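PDB 2BKL: prolyl endopeptidase, which probably hydrolyses oligopeptides on the carboxyl side of proline, and far less readily of alanine, acting as a serine endopeptidase of the S9A family. Local coordinates for residues 148-153 with 162-167; 93-98 with 111-116; 290-295 with 314-319; 331-336 with 366-371. All blocks are in the same frame, centred on the assembly; numbering follows the deposited sequence.

Contact 1: 148-153 with 162-167; sequences VLHVID and VDVIEG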
loop_
_atom_site.group_PDB
_atom_site.type_symbol
_atom_site.label_atom_id
_atom_site.label_comp_id
_atom_site.label_asym_id
_atom_site.label_seq_id
_atom_site.Cartn_x
_atom_site.Cartn_y
_atom_site.Cartn_z
ATOM N N VAL A 148 10.718 -15.938 -3.336
ATOM C CA VAL A 148 12.016 -16.562 -3.501
ATOM C C VAL A 148 12.856 -15.678 -4.393
ATOM O O VAL A 148 12.425 -15.284 -5.476
ATOM C CB VAL A 148 11.844 -17.985 -4.112
ATOM C CG1 VAL A 148 13.190 -18.657 -4.406
ATOM C CG2 VAL A 148 10.960 -18.841 -3.208
ATOM N N LEU A 149 14.081 -15.380 -3.952
ATOM C CA LEU A 149 15.000 -14.586 -4.767
ATOM C C LEU A 149 15.744 -15.433 -5.781
ATOM O O LEU A 149 16.188 -16.551 -5.470
ATOM C CB LEU A 149 16.014 -13.876 -3.872
ATOM C CG LEU A 149 15.442 -12.962 -2.776
ATOM C CD1 LEU A 149 16.547 -12.382 -1.940
ATOM C CD2 LEU A 149 14.556 -11.864 -3.433
ATOM N N HIS A 150 15.871 -14.892 -6.981
ATOM C CA HIS A 150 16.626 -15.449 -8.087
ATOM C C HIS A 150 17.540 -14.394 -8.661
ATOM O O HIS A 150 17.395 -13.180 -8.385
ATOM C CB HIS A 150 15.655 -15.913 -9.178
ATOM C CG HIS A 150 14.857 -17.110 -8.789
ATOM N ND1 HIS A 150 15.269 -18.396 -9.068
ATOM C CD2 HIS A 150 13.676 -17.221 -8.137
ATOM C CE1 HIS A 150 14.363 -19.248 -8.616
ATOM N NE2 HIS A 150 13.403 -18.569 -8.020
ATOM N N VAL A 151 18.488 -14.816 -9.480
ATOM C CA VAL A 151 19.343 -13.898 -10.201
ATOM C C VAL A 151 19.402 -14.311 -11.646
ATOM O O VAL A 151 19.577 -15.506 -11.946
ATOM C CB VAL A 151 20.791 -13.864 -9.606
ATOM C CG1 VAL A 151 21.688 -12.909 -10.401
ATOM C CG2 VAL A 151 20.793 -13.523 -8.145
ATOM N N ILE A 152 19.290 -13.342 -12.552
ATOM C CA ILE A 152 19.413 -13.569 -13.975
ATOM C C ILE A 152 20.623 -12.830 -14.505
ATOM O O ILE A 152 20.890 -11.682 -14.108
ATOM C CB ILE A 152 18.123 -13.162 -14.748
ATOM C CG1 ILE A 152 18.251 -13.506 -16.226
ATOM C CG2 ILE A 152 17.751 -11.693 -14.513
ATOM C CD1 ILE A 152 16.943 -13.428 -17.025
ATOM N N ASP A 153 21.340 -13.477 -15.411
ATOM C CA ASP A 153 22.426 -12.857 -16.150
ATOM C C ASP A 153 21.836 -12.118 -17.350
ATOM O O ASP A 153 21.173 -12.716 -18.177
ATOM C CB ASP A 153 23.400 -13.939 -16.604
ATOM C CG ASP A 153 24.551 -13.386 -17.386
ATOM O OD1 ASP A 153 25.470 -12.811 -16.756
ATOM O OD2 ASP A 153 24.579 -13.445 -18.645
ATOM N N VAL A 162 22.374 -21.595 -8.716
ATOM C CA VAL A 162 22.947 -21.528 -7.382
ATOM C C VAL A 162 22.340 -20.398 -6.537
ATOM O O VAL A 162 22.095 -20.575 -5.345
ATOM C CB VAL A 162 24.468 -21.366 -7.470
ATOM C CG1 VAL A 162 25.087 -21.271 -6.080
ATOM C CG2 VAL A 162 25.042 -22.535 -8.243
ATOM N N ASP A 163 22.088 -19.241 -7.153
ATOM C CA ASP A 163 21.667 -18.054 -6.428
ATOM C C ASP A 163 20.146 -18.054 -6.327
ATOM O O ASP A 163 19.435 -17.319 -7.020
ATOM C CB ASP A 163 22.172 -16.792 -7.135
ATOM C CG ASP A 163 23.664 -16.834 -7.381
ATOM O OD1 ASP A 163 24.414 -16.913 -6.391
ATOM O OD2 ASP A 163 24.149 -16.810 -8.529
ATOM N N VAL A 164 19.654 -18.905 -5.449
ATOM C CA VAL A 164 18.226 -19.085 -5.258
ATOM C C VAL A 164 18.017 -19.086 -3.758
ATOM O O VAL A 164 18.583 -19.926 -3.052
ATOM C CB VAL A 164 17.713 -20.405 -5.844
ATOM C CG1 VAL A 164 16.217 -20.572 -5.547
ATOM C CG2 VAL A 164 18.013 -20.502 -7.340
ATOM N N ILE A 165 17.239 -18.135 -3.257
ATOM C CA ILE A 165 17.108 -17.953 -1.834
ATOM C C ILE A 165 15.645 -17.895 -1.410
ATOM O O ILE A 165 14.923 -16.919 -1.702
ATOM C CB ILE A 165 17.844 -16.676 -1.372
ATOM C CG1 ILE A 165 19.258 -16.543 -1.954
ATOM C CG2 ILE A 165 17.910 -16.649 0.128
ATOM C CD1 ILE A 165 19.936 -15.233 -1.632
ATOM N N GLU A 166 15.171 -18.934 -0.729
ATOM C CA GLU A 166 13.842 -18.889 -0.134
ATOM C C GLU A 166 13.836 -17.960 1.096
ATOM O O GLU A 166 14.878 -17.558 1.598
ATOM C CB GLU A 166 13.336 -20.310 0.188
ATOM C CG GLU A 166 13.228 -21.168 -1.076
ATOM C CD GLU A 166 12.446 -22.473 -0.937
ATOM O OE1 GLU A 166 11.659 -22.627 0.015
ATOM O OE2 GLU A 166 12.612 -23.337 -1.830
ATOM N N GLY A 167 12.664 -17.577 1.543
ATOM C CA GLY A 167 12.558 -16.675 2.658
ATOM C C GLY A 167 12.842 -15.217 2.344
ATOM O O GLY A 167 13.231 -14.453 3.239
HETATM O O HOH W 1 18.399 -17.742 -9.611
#
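L149 and I165 form a single antiparallel hydrogen-bonded pair at the edge of a beta-propeller blade, where the chain leaving strand 148-153 doubles back along it. The backbone bonds L149 N to I165 O and I165 N to L149 O are both 2.9 Å long and fairly straight, at 159° and 162°. V164 CA adds a CA-H...O contact of 3.3 Å to L149 O. Farther along, D163 is the centre of an inverse gamma turn, and there water 1 bridges the two segments, accepting from V151 N and donating to D163 O. Side chains pack on both faces of the pairing. On one, V164 CG1 lies 3.8 Å from V148 CG1. It is equally near the histidine, 3.8 Å from H150 CE1, because V164 and H150 lie side by side and point the same way. On the other face, L149 CB and I165 CB stand 4.2 Å apart, and V151 CG2 covers D163 CB at 3.7 Å, leaving the D163 carboxylate to bond H207 and G210 N. Within the fold, V148, H150 and I152 continue the sheet to strand 134-141 through backbone bonds, while L149 and I165 both rest on Y184 of strand 181-186 in the next blade.

Contact 2: 93-98 with 111-116; sequences KAILYW and DPNGWS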
loop_
_atom_site.group_PDB
_atom_site.type_symbol
_atom_site.label_atom_id
_atom_site.label_comp_id
_atom_site.label_asym_id
_atom_site.label_seq_id
_atom_site.Cartn_x
_atom_site.Cartn_y
_atom_site.Cartn_z
ATOM N N LYS A 93 0.369 -9.591 -17.547
ATOM C CA LYS A 93 1.313 -9.076 -16.567
ATOM C C LYS A 93 2.336 -8.193 -17.267
ATOM O O LYS A 93 2.649 -8.423 -18.441
ATOM C CB LYS A 93 2.050 -10.240 -15.892
ATOM C CG LYS A 93 1.173 -11.157 -15.064
ATOM C CD LYS A 93 2.033 -12.264 -14.438
ATOM C CE LYS A 93 1.265 -13.351 -13.785
ATOM N NZ LYS A 93 0.519 -12.855 -12.610
ATOM N N ALA A 94 2.880 -7.233 -16.528
ATOM C CA ALA A 94 3.974 -6.407 -17.004
ATOM C C ALA A 94 5.260 -7.193 -17.162
ATOM O O ALA A 94 5.453 -8.207 -16.513
ATOM C CB ALA A 94 4.200 -5.268 -16.056
ATOM N N ILE A 95 6.143 -6.686 -18.020
ATOM C CA ILE A 95 7.370 -7.347 -18.421
ATOM C C ILE A 95 8.563 -6.425 -18.195
ATOM O O ILE A 95 8.484 -5.245 -18.531
ATOM C CB ILE A 95 7.238 -7.719 -19.938
ATOM C CG1 ILE A 95 6.102 -8.724 -20.137
ATOM C CG2 ILE A 95 8.562 -8.232 -20.528
ATOM C CD1 ILE A 95 5.813 -9.057 -21.575
ATOM N N LEU A 96 9.672 -6.969 -17.700
ATOM C CA LEU A 96 10.917 -6.230 -17.488
ATOM C C LEU A 96 11.784 -6.312 -18.747
ATOM O O LEU A 96 12.065 -7.396 -19.227
ATOM C CB LEU A 96 11.679 -6.815 -16.296
ATOM C CG LEU A 96 12.982 -6.095 -15.970
ATOM C CD1 LEU A 96 12.773 -4.656 -15.603
ATOM C CD2 LEU A 96 13.737 -6.786 -14.823
ATOM N N TYR A 97 12.128 -5.153 -19.303
ATOM C CA TYR A 97 12.982 -4.975 -20.462
ATOM C C TYR A 97 14.299 -4.327 -20.092
ATOM O O TYR A 97 14.414 -3.645 -19.069
ATOM C CB TYR A 97 12.285 -4.018 -21.445
ATOM C CG TYR A 97 11.144 -4.646 -22.192
ATOM C CD1 TYR A 97 9.889 -4.714 -21.644
ATOM C CD2 TYR A 97 11.340 -5.178 -23.463
ATOM C CE1 TYR A 97 8.842 -5.297 -22.339
ATOM C CE2 TYR A 97 10.298 -5.773 -24.157
ATOM C CZ TYR A 97 9.057 -5.812 -23.578
ATOM O OH TYR A 97 8.021 -6.408 -24.264
ATOM N N TRP A 98 15.281 -4.471 -20.965
ATOM C CA TRP A 98 16.498 -3.695 -20.897
ATOM C C TRP A 98 16.956 -3.270 -22.285
ATOM O O TRP A 98 16.560 -3.852 -23.304
ATOM C CB TRP A 98 17.627 -4.445 -20.161
ATOM C CG TRP A 98 18.268 -5.530 -20.969
ATOM C CD1 TRP A 98 17.776 -6.776 -21.196
ATOM C CD2 TRP A 98 19.533 -5.477 -21.627
ATOM N NE1 TRP A 98 18.634 -7.492 -21.988
ATOM C CE2 TRP A 98 19.736 -6.727 -22.248
ATOM C CE3 TRP A 98 20.520 -4.504 -21.757
ATOM C CZ2 TRP A 98 20.883 -7.019 -22.987
ATOM C CZ3 TRP A 98 21.666 -4.800 -22.491
ATOM C CH2 TRP A 98 21.834 -6.044 -23.087
ATOM N N ASP A 111 9.793 -12.101 -18.225
ATOM C CA ASP A 111 8.402 -12.108 -18.664
ATOM C C ASP A 111 7.588 -13.086 -17.813
ATOM O O ASP A 111 7.550 -14.296 -18.089
ATOM C CB ASP A 111 8.327 -12.490 -20.136
ATOM C CG ASP A 111 6.901 -12.503 -20.671
ATOM O OD1 ASP A 111 5.945 -12.205 -19.892
ATOM O OD2 ASP A 111 6.663 -12.809 -21.864
ATOM N N PRO A 112 6.974 -12.593 -16.751
ATOM C CA PRO A 112 6.249 -13.463 -15.837
ATOM C C PRO A 112 5.052 -14.133 -16.474
ATOM O O PRO A 112 4.576 -15.104 -15.903
ATOM C CB PRO A 112 5.812 -12.540 -14.691
ATOM C CG PRO A 112 6.188 -11.211 -15.070
ATOM C CD PRO A 112 7.000 -11.187 -16.292
ATOM N N ASN A 113 4.563 -13.646 -17.613
ATOM C CA ASN A 113 3.506 -14.358 -18.327
ATOM C C ASN A 113 3.934 -15.767 -18.728
ATOM O O ASN A 113 3.073 -16.631 -18.925
ATOM C CB ASN A 113 3.049 -13.592 -19.566
ATOM C CG ASN A 113 2.544 -12.187 -19.237
ATOM O OD1 ASN A 113 1.449 -12.034 -18.706
ATOM N ND2 ASN A 113 3.360 -11.164 -19.495
ATOM N N GLY A 114 5.235 -15.993 -18.825
ATOM C CA GLY A 114 5.750 -17.311 -19.181
ATOM C C GLY A 114 6.175 -18.181 -18.017
ATOM O O GLY A 114 6.673 -19.294 -18.256
ATOM N N TRP A 115 5.927 -17.739 -16.784
ATOM C CA TRP A 115 6.364 -18.447 -15.577
ATOM C C TRP A 115 5.416 -19.522 -15.083
ATOM O O TRP A 115 5.744 -20.259 -14.154
ATOM C CB TRP A 115 6.639 -17.455 -14.452
ATOM C CG TRP A 115 7.787 -16.567 -14.700
ATOM C CD1 TRP A 115 8.601 -16.540 -15.795
ATOM C CD2 TRP A 115 8.246 -15.520 -13.840
ATOM N NE1 TRP A 115 9.548 -15.558 -15.651
ATOM C CE2 TRP A 115 9.346 -14.923 -14.455
ATOM C CE3 TRP A 115 7.829 -15.024 -12.589
ATOM C CZ2 TRP A 115 10.042 -13.871 -13.872
ATOM C CZ3 TRP A 115 8.507 -13.985 -12.035
ATOM C CH2 TRP A 115 9.623 -13.435 -12.659
ATOM N N SER A 116 4.256 -19.608 -15.708
ATOM C CA SER A 116 3.245 -20.622 -15.392
ATOM C C SER A 116 2.240 -20.608 -16.537
ATOM O O SER A 116 2.228 -19.685 -17.345
ATOM C CB SER A 116 2.550 -20.315 -14.054
ATOM O OG SER A 116 1.714 -19.164 -14.145
#
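N113 grips the backbone of K93 with both ends of its side-chain amide. N113 ND2 donates to K93 O at 3.0 Å in a nearly straight bond (170°), with the acceptor close to the amide plane although the nitrogen sits above the plane of the K93 carbonyl. N113 OD1 in turn takes a weak, bent bond of 2.9 Å from K93 N. Beside this pair, P112 CD packs 3.4 Å from A94 O, and P112 CB meets K93 CD at 3.8 Å. I95 CG1 lies against D111 OD1 at 3.5 Å, its side chain crossing that of N113 at about a right angle. The second shell explains the aim of the amide: D111 OD1 offers its syn lone pair to N113 ND2 at 2.8 Å and weakly accepts from N113 N, which helps fix the amide's rotation. A short 3-10 segment carries P112 and N113, and P112 CA sits 3.5 Å above the centre of the W115 ring. The K93 tail leads away to G119 O, S122 and D655, the last a salt bridge to the peptidase domain. The whole belongs to one four-stranded antiparallel blade of the seven-bladed propeller, at the end where its outermost strand 107-110 gives way to the next blade.

Contact 3: 290-295 with 314-319; sequences EGAPRQ and VPEDSS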
loop_
_atom_site.group_PDB
_atom_site.type_symbol
_atom_site.label_atom_id
_atom_site.label_comp_id
_atom_site.label_asym_id
_atom_site.label_seq_id
_atom_site.Cartn_x
_atom_site.Cartn_y
_atom_site.Cartn_z
ATOM N N GLU A 290 11.793 14.183 14.440
ATOM C CA GLU A 290 12.250 14.593 15.762
ATOM C C GLU A 290 12.182 16.107 15.905
ATOM O O GLU A 290 12.826 16.830 15.141
ATOM C CB GLU A 290 13.661 14.089 16.025
ATOM C CG GLU A 290 14.069 14.193 17.498
ATOM C CD GLU A 290 15.561 14.339 17.683
ATOM O OE1 GLU A 290 16.304 13.346 17.455
ATOM O OE2 GLU A 290 15.993 15.441 18.103
ATOM N N GLY A 291 11.369 16.566 16.859
ATOM C CA GLY A 291 11.129 17.983 17.067
ATOM C C GLY A 291 10.577 18.712 15.852
ATOM O O GLY A 291 10.758 19.912 15.729
ATOM N N ALA A 292 9.851 17.995 14.990
ATOM C CA ALA A 292 9.374 18.539 13.731
ATOM C C ALA A 292 8.301 17.608 13.163
ATOM O O ALA A 292 8.580 16.743 12.367
ATOM C CB ALA A 292 10.545 18.676 12.743
ATOM N N PRO A 293 7.066 17.749 13.611
ATOM C CA PRO A 293 5.963 16.904 13.143
ATOM C C PRO A 293 5.807 16.804 11.622
ATOM O O PRO A 293 5.474 15.734 11.153
ATOM C CB PRO A 293 4.736 17.552 13.775
ATOM C CG PRO A 293 5.269 18.158 15.042
ATOM C CD PRO A 293 6.644 18.678 14.671
ATOM N N ARG A 294 6.086 17.882 10.875
ATOM C CA ARG A 294 6.084 17.842 9.410
ATOM C C ARG A 294 7.450 17.560 8.749
ATOM O O ARG A 294 7.581 17.653 7.525
ATOM C CB ARG A 294 5.495 19.133 8.861
ATOM C CG ARG A 294 3.991 19.298 9.135
ATOM C CD ARG A 294 3.432 20.603 8.583
ATOM N NE ARG A 294 4.168 21.752 9.114
ATOM C CZ ARG A 294 3.862 22.416 10.202
ATOM N NH1 ARG A 294 2.783 22.104 10.926
ATOM N NH2 ARG A 294 4.635 23.416 10.583
ATOM N N GLN A 295 8.427 17.175 9.574
ATOM C CA GLN A 295 9.757 16.682 9.194
ATOM C C GLN A 295 10.726 17.758 8.752
ATOM O O GLN A 295 10.359 18.855 8.319
ATOM C CB GLN A 295 9.689 15.533 8.167
ATOM C CG GLN A 295 8.970 14.318 8.733
ATOM C CD GLN A 295 9.421 12.981 8.180
ATOM O OE1 GLN A 295 10.013 12.178 8.911
ATOM N NE2 GLN A 295 9.135 12.714 6.911
ATOM N N VAL A 314 17.656 21.629 6.338
ATOM C CA VAL A 314 16.350 21.949 5.772
ATOM C C VAL A 314 15.380 22.000 6.936
ATOM O O VAL A 314 14.968 20.957 7.472
ATOM C CB VAL A 314 15.857 20.919 4.726
ATOM C CG1 VAL A 314 14.463 21.343 4.172
ATOM C CG2 VAL A 314 16.818 20.798 3.598
ATOM N N PRO A 315 15.075 23.193 7.430
ATOM C CA PRO A 315 14.146 23.297 8.551
ATOM C C PRO A 315 12.747 22.834 8.234
ATOM O O PRO A 315 12.379 22.729 7.077
ATOM C CB PRO A 315 14.159 24.803 8.879
ATOM C CG PRO A 315 15.427 25.276 8.351
ATOM C CD PRO A 315 15.666 24.496 7.091
ATOM N N GLU A 316 11.980 22.518 9.264
ATOM C CA GLU A 316 10.576 22.209 9.084
ATOM C C GLU A 316 9.874 23.344 8.348
ATOM O O GLU A 316 10.057 24.527 8.685
ATOM C CB GLU A 316 9.908 21.981 10.449
ATOM C CG GLU A 316 8.506 21.414 10.388
ATOM C CD GLU A 316 7.846 21.243 11.749
ATOM O OE1 GLU A 316 8.264 21.918 12.728
ATOM O OE2 GLU A 316 6.874 20.477 11.828
ATOM N N ASP A 317 9.066 22.990 7.367
ATOM C CA ASP A 317 8.312 23.989 6.620
ATOM C C ASP A 317 7.209 24.595 7.475
ATOM O O ASP A 317 6.711 23.966 8.397
ATOM C CB ASP A 317 7.741 23.367 5.343
ATOM C CG ASP A 317 7.250 24.414 4.363
ATOM O OD1 ASP A 317 6.049 24.753 4.409
ATOM O OD2 ASP A 317 8.001 24.916 3.509
ATOM N N SER A 318 6.835 25.834 7.165
ATOM C CA SER A 318 5.813 26.523 7.950
ATOM C C SER A 318 4.446 25.856 7.849
ATOM O O SER A 318 3.642 25.982 8.763
ATOM C CB SER A 318 5.731 28.016 7.566
ATOM O OG SER A 318 5.408 28.193 6.197
ATOM N N SER A 319 4.169 25.149 6.744
ATOM C CA SER A 319 2.897 24.479 6.577
ATOM C C SER A 319 2.940 23.113 5.889
ATOM O O SER A 319 2.064 22.311 6.154
ATOM C CB SER A 319 1.918 25.377 5.821
ATOM O OG SER A 319 2.367 25.609 4.507
HETATM O O HOH W 2 11.099 21.975 13.766
HETATM O O HOH W 3 8.373 20.244 6.588
HETATM O O HOH W 4 11.107 20.791 5.549
#
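E316 faces a type I beta turn from A292 to Q295, closed by a 2.8 Å bond from Q295 N to A292 O, and its CA lies 3.4 Å from Q295 O in a CA-H...O contact. The glutamate chain is extended beyond CG and reaches into the turn, where E316 OE2 accepts from R294 N at 2.9 Å (167°) on its anti side. E316 CD rests against A292 CB at 3.9 Å, and water 2 joins E316 OE1 to G291 O. The R294 guanidinium stacks over the carboxylate with the planes 20° apart. The salt bridge between R294 NH2 and E316 OE2 is long, 3.9 Å, and, with the oxygen well out of the guanidinium plane, a matter of charge alone. The main directed bond lies at the guanidinium edge, from R294 NH2 to D317 O at 3.1 Å and in plane, with a weak one from R294 NE to the same oxygen. D317 OD1 accepts from S319 N in an Asx turn and also from A320 N. An alanine here would probably leave E316 without its stacked countercharge and D317 O without its in-plane donor. At this surface, then, R294 holds the interblade linker through its guanidinium and its own backbone N-H, to which charge attraction is likely to add a less directional part.

Contact 4: 331-336 with 366-371; sequences HLSLEY and SNLMGL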
loop_
_atom_site.group_PDB
_atom_site.type_symbol
_atom_site.label_atom_id
_atom_site.label_comp_id
_atom_site.label_asym_id
_atom_site.label_seq_id
_atom_site.Cartn_x
_atom_site.Cartn_y
_atom_site.Cartn_z
ATOM N N HIS A 331 22.320 16.981 -5.769
ATOM C CA HIS A 331 21.365 17.852 -5.088
ATOM C C HIS A 331 20.409 17.014 -4.234
ATOM O O HIS A 331 20.340 15.781 -4.358
ATOM C CB HIS A 331 20.525 18.621 -6.120
ATOM C CG HIS A 331 21.270 19.709 -6.833
ATOM N ND1 HIS A 331 22.333 19.454 -7.669
ATOM C CD2 HIS A 331 21.097 21.050 -6.845
ATOM C CE1 HIS A 331 22.813 20.596 -8.134
ATOM N NE2 HIS A 331 22.070 21.583 -7.664
ATOM N N LEU A 332 19.694 17.680 -3.336
ATOM C CA LEU A 332 18.556 17.099 -2.620
ATOM C C LEU A 332 17.265 17.372 -3.366
ATOM O O LEU A 332 17.028 18.485 -3.791
ATOM C CB LEU A 332 18.463 17.705 -1.221
ATOM C CG LEU A 332 19.685 17.501 -0.315
ATOM C CD1 LEU A 332 19.441 18.219 0.986
ATOM C CD2 LEU A 332 20.003 16.052 -0.070
ATOM N N SER A 333 16.424 16.358 -3.519
ATOM C CA SER A 333 15.065 16.509 -4.043
ATOM C C SER A 333 14.093 16.217 -2.913
ATOM O O SER A 333 14.139 15.167 -2.331
ATOM C CB SER A 333 14.811 15.602 -5.243
ATOM O OG SER A 333 13.542 15.890 -5.810
ATOM N N LEU A 334 13.246 17.193 -2.627
ATOM C CA LEU A 334 12.390 17.202 -1.438
ATOM C C LEU A 334 10.936 17.145 -1.907
ATOM O O LEU A 334 10.440 18.044 -2.605
ATOM C CB LEU A 334 12.621 18.466 -0.624
ATOM C CG LEU A 334 14.072 18.837 -0.262
ATOM C CD1 LEU A 334 14.168 20.207 0.355
ATOM C CD2 LEU A 334 14.580 17.840 0.671
ATOM N N GLU A 335 10.234 16.111 -1.481
ATOM C CA GLU A 335 8.831 15.917 -1.832
ATOM C C GLU A 335 7.979 16.354 -0.649
ATOM O O GLU A 335 8.007 15.739 0.412
ATOM C CB GLU A 335 8.543 14.454 -2.146
ATOM C CG GLU A 335 7.111 14.181 -2.594
ATOM C CD GLU A 335 6.746 12.708 -2.574
ATOM O OE1 GLU A 335 7.553 11.837 -2.197
ATOM O OE2 GLU A 335 5.578 12.433 -2.888
ATOM N N TYR A 336 7.222 17.418 -0.862
ATOM C CA TYR A 336 6.300 18.022 0.119
ATOM C C TYR A 336 4.846 17.719 -0.271
ATOM O O TYR A 336 4.540 17.472 -1.428
ATOM C CB TYR A 336 6.481 19.518 0.208
ATOM C CG TYR A 336 7.744 19.943 0.921
ATOM C CD1 TYR A 336 7.788 20.059 2.306
ATOM C CD2 TYR A 336 8.902 20.204 0.218
ATOM C CE1 TYR A 336 8.948 20.469 2.955
ATOM C CE2 TYR A 336 10.036 20.569 0.835
ATOM C CZ TYR A 336 10.070 20.720 2.216
ATOM O OH TYR A 336 11.234 21.094 2.866
ATOM N N SER A 366 5.451 12.305 -8.069
ATOM C CA SER A 366 6.453 11.620 -7.285
ATOM C C SER A 366 7.644 12.542 -7.028
ATOM O O SER A 366 7.819 13.561 -7.700
ATOM C CB SER A 366 6.944 10.361 -8.001
ATOM O OG SER A 366 7.795 10.713 -9.102
ATOM N N ASN A 367 8.494 12.143 -6.094
ATOM C CA ASN A 367 9.784 12.781 -5.955
ATOM C C ASN A 367 10.612 12.462 -7.188
ATOM O O ASN A 367 10.310 11.530 -7.941
ATOM C CB ASN A 367 10.476 12.338 -4.666
ATOM C CG ASN A 367 11.491 13.352 -4.159
ATOM O OD1 ASN A 367 11.636 14.404 -4.716
ATOM N ND2 ASN A 367 12.136 13.043 -3.050
ATOM N N LEU A 368 11.659 13.226 -7.404
ATOM C CA LEU A 368 12.599 12.906 -8.453
ATOM C C LEU A 368 13.301 11.596 -8.158
ATOM O O LEU A 368 13.632 11.285 -7.008
ATOM C CB LEU A 368 13.615 14.012 -8.615
ATOM C CG LEU A 368 13.114 15.352 -9.123
ATOM C CD1 LEU A 368 14.276 16.338 -9.211
ATOM C CD2 LEU A 368 12.427 15.202 -10.461
ATOM N N MET A 369 13.460 10.810 -9.224
ATOM C CA MET A 369 14.046 9.490 -9.188
ATOM C C MET A 369 15.249 9.456 -10.117
ATOM O O MET A 369 15.152 9.817 -11.285
ATOM C CB MET A 369 13.034 8.452 -9.647
ATOM C CG MET A 369 11.860 8.317 -8.697
ATOM S SD MET A 369 10.661 7.227 -9.415
ATOM C CE MET A 369 9.773 8.343 -10.311
ATOM N N GLY A 370 16.356 8.957 -9.609
ATOM C CA GLY A 370 17.574 8.859 -10.368
ATOM C C GLY A 370 18.688 8.366 -9.492
ATOM O O GLY A 370 18.497 7.472 -8.671
ATOM N N LEU A 371 19.847 8.965 -9.671
ATOM C CA LEU A 371 21.026 8.582 -8.925
ATOM C C LEU A 371 21.790 9.819 -8.516
ATOM O O LEU A 371 21.699 10.870 -9.148
ATOM C CB LEU A 371 21.954 7.639 -9.722
ATOM C CG LEU A 371 21.462 6.227 -10.005
ATOM C CD1 LEU A 371 22.442 5.496 -10.882
ATOM C CD2 LEU A 371 21.236 5.436 -8.766
HETATM O O HOH W 5 7.864 9.773 -4.473
#
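N367 sends its side chain from the loop after strand 364-365 onto strand 331-338, so that its amide helps join two consecutive blades of the beta-propeller. N367 CB packs 3.8 Å from E335 CB, and CG stays over the same carbon. A chi1 of -155° sets CG anti to the backbone N, and the amide built on it meets S333. There the two tip atoms part. N367 OD1 accepts a short bond of 2.7 Å from S333 OG, whose hydroxyl oxygen is tilted from the plane of the amide carbonyl, and it also takes a weak bond from its own neighbour, L368 N. N367 ND2 donates to S333 O at 3.0 Å and 165°. That oxygen lies in the amide plane of N367, yet the nitrogen stands well above the plane of the S333 carbonyl. With the serine hydroxyl donating to OD1 and its carbonyl accepting from ND2, the amide has a defined orientation. ND2 also has a weak bond to S324 OG. An alanine here would keep only the CB contact with E335 and would probably leave S333 OG without its acceptor and S333 O without the ND2 donor in this buried site. L368 CB closes over the serine hydroxyl at 3.4 Å from S333 OG. Behind the asparagine, water 5 accepts from N367 N at 2.9 Å and donates to E335 OE1, which also bonds S324 OG.

From the N terminus the contacts come in the order 2, 1, 3, 4, strictly in series; none nests in or crosses another. Contact 2 closes the hairpin that joins strands 95-100 and 107-110 of the first blade. Contact 1 closes a much shorter loop, of eight residues and no strand between its segments, at the edge of the second; its nearest atoms are about 6 Å from contact 2. Contact 3 encloses strand 296-300 and most of strand 311-314. Contact 4 spans the widest interval, tying the 321-356 blade to the final one. Contacts 3 and 4 touch, V314 CG1 lying 3.5 Å from Y336 OH, whereas contacts 2 and 3 lie on opposite sides of the chain's centre.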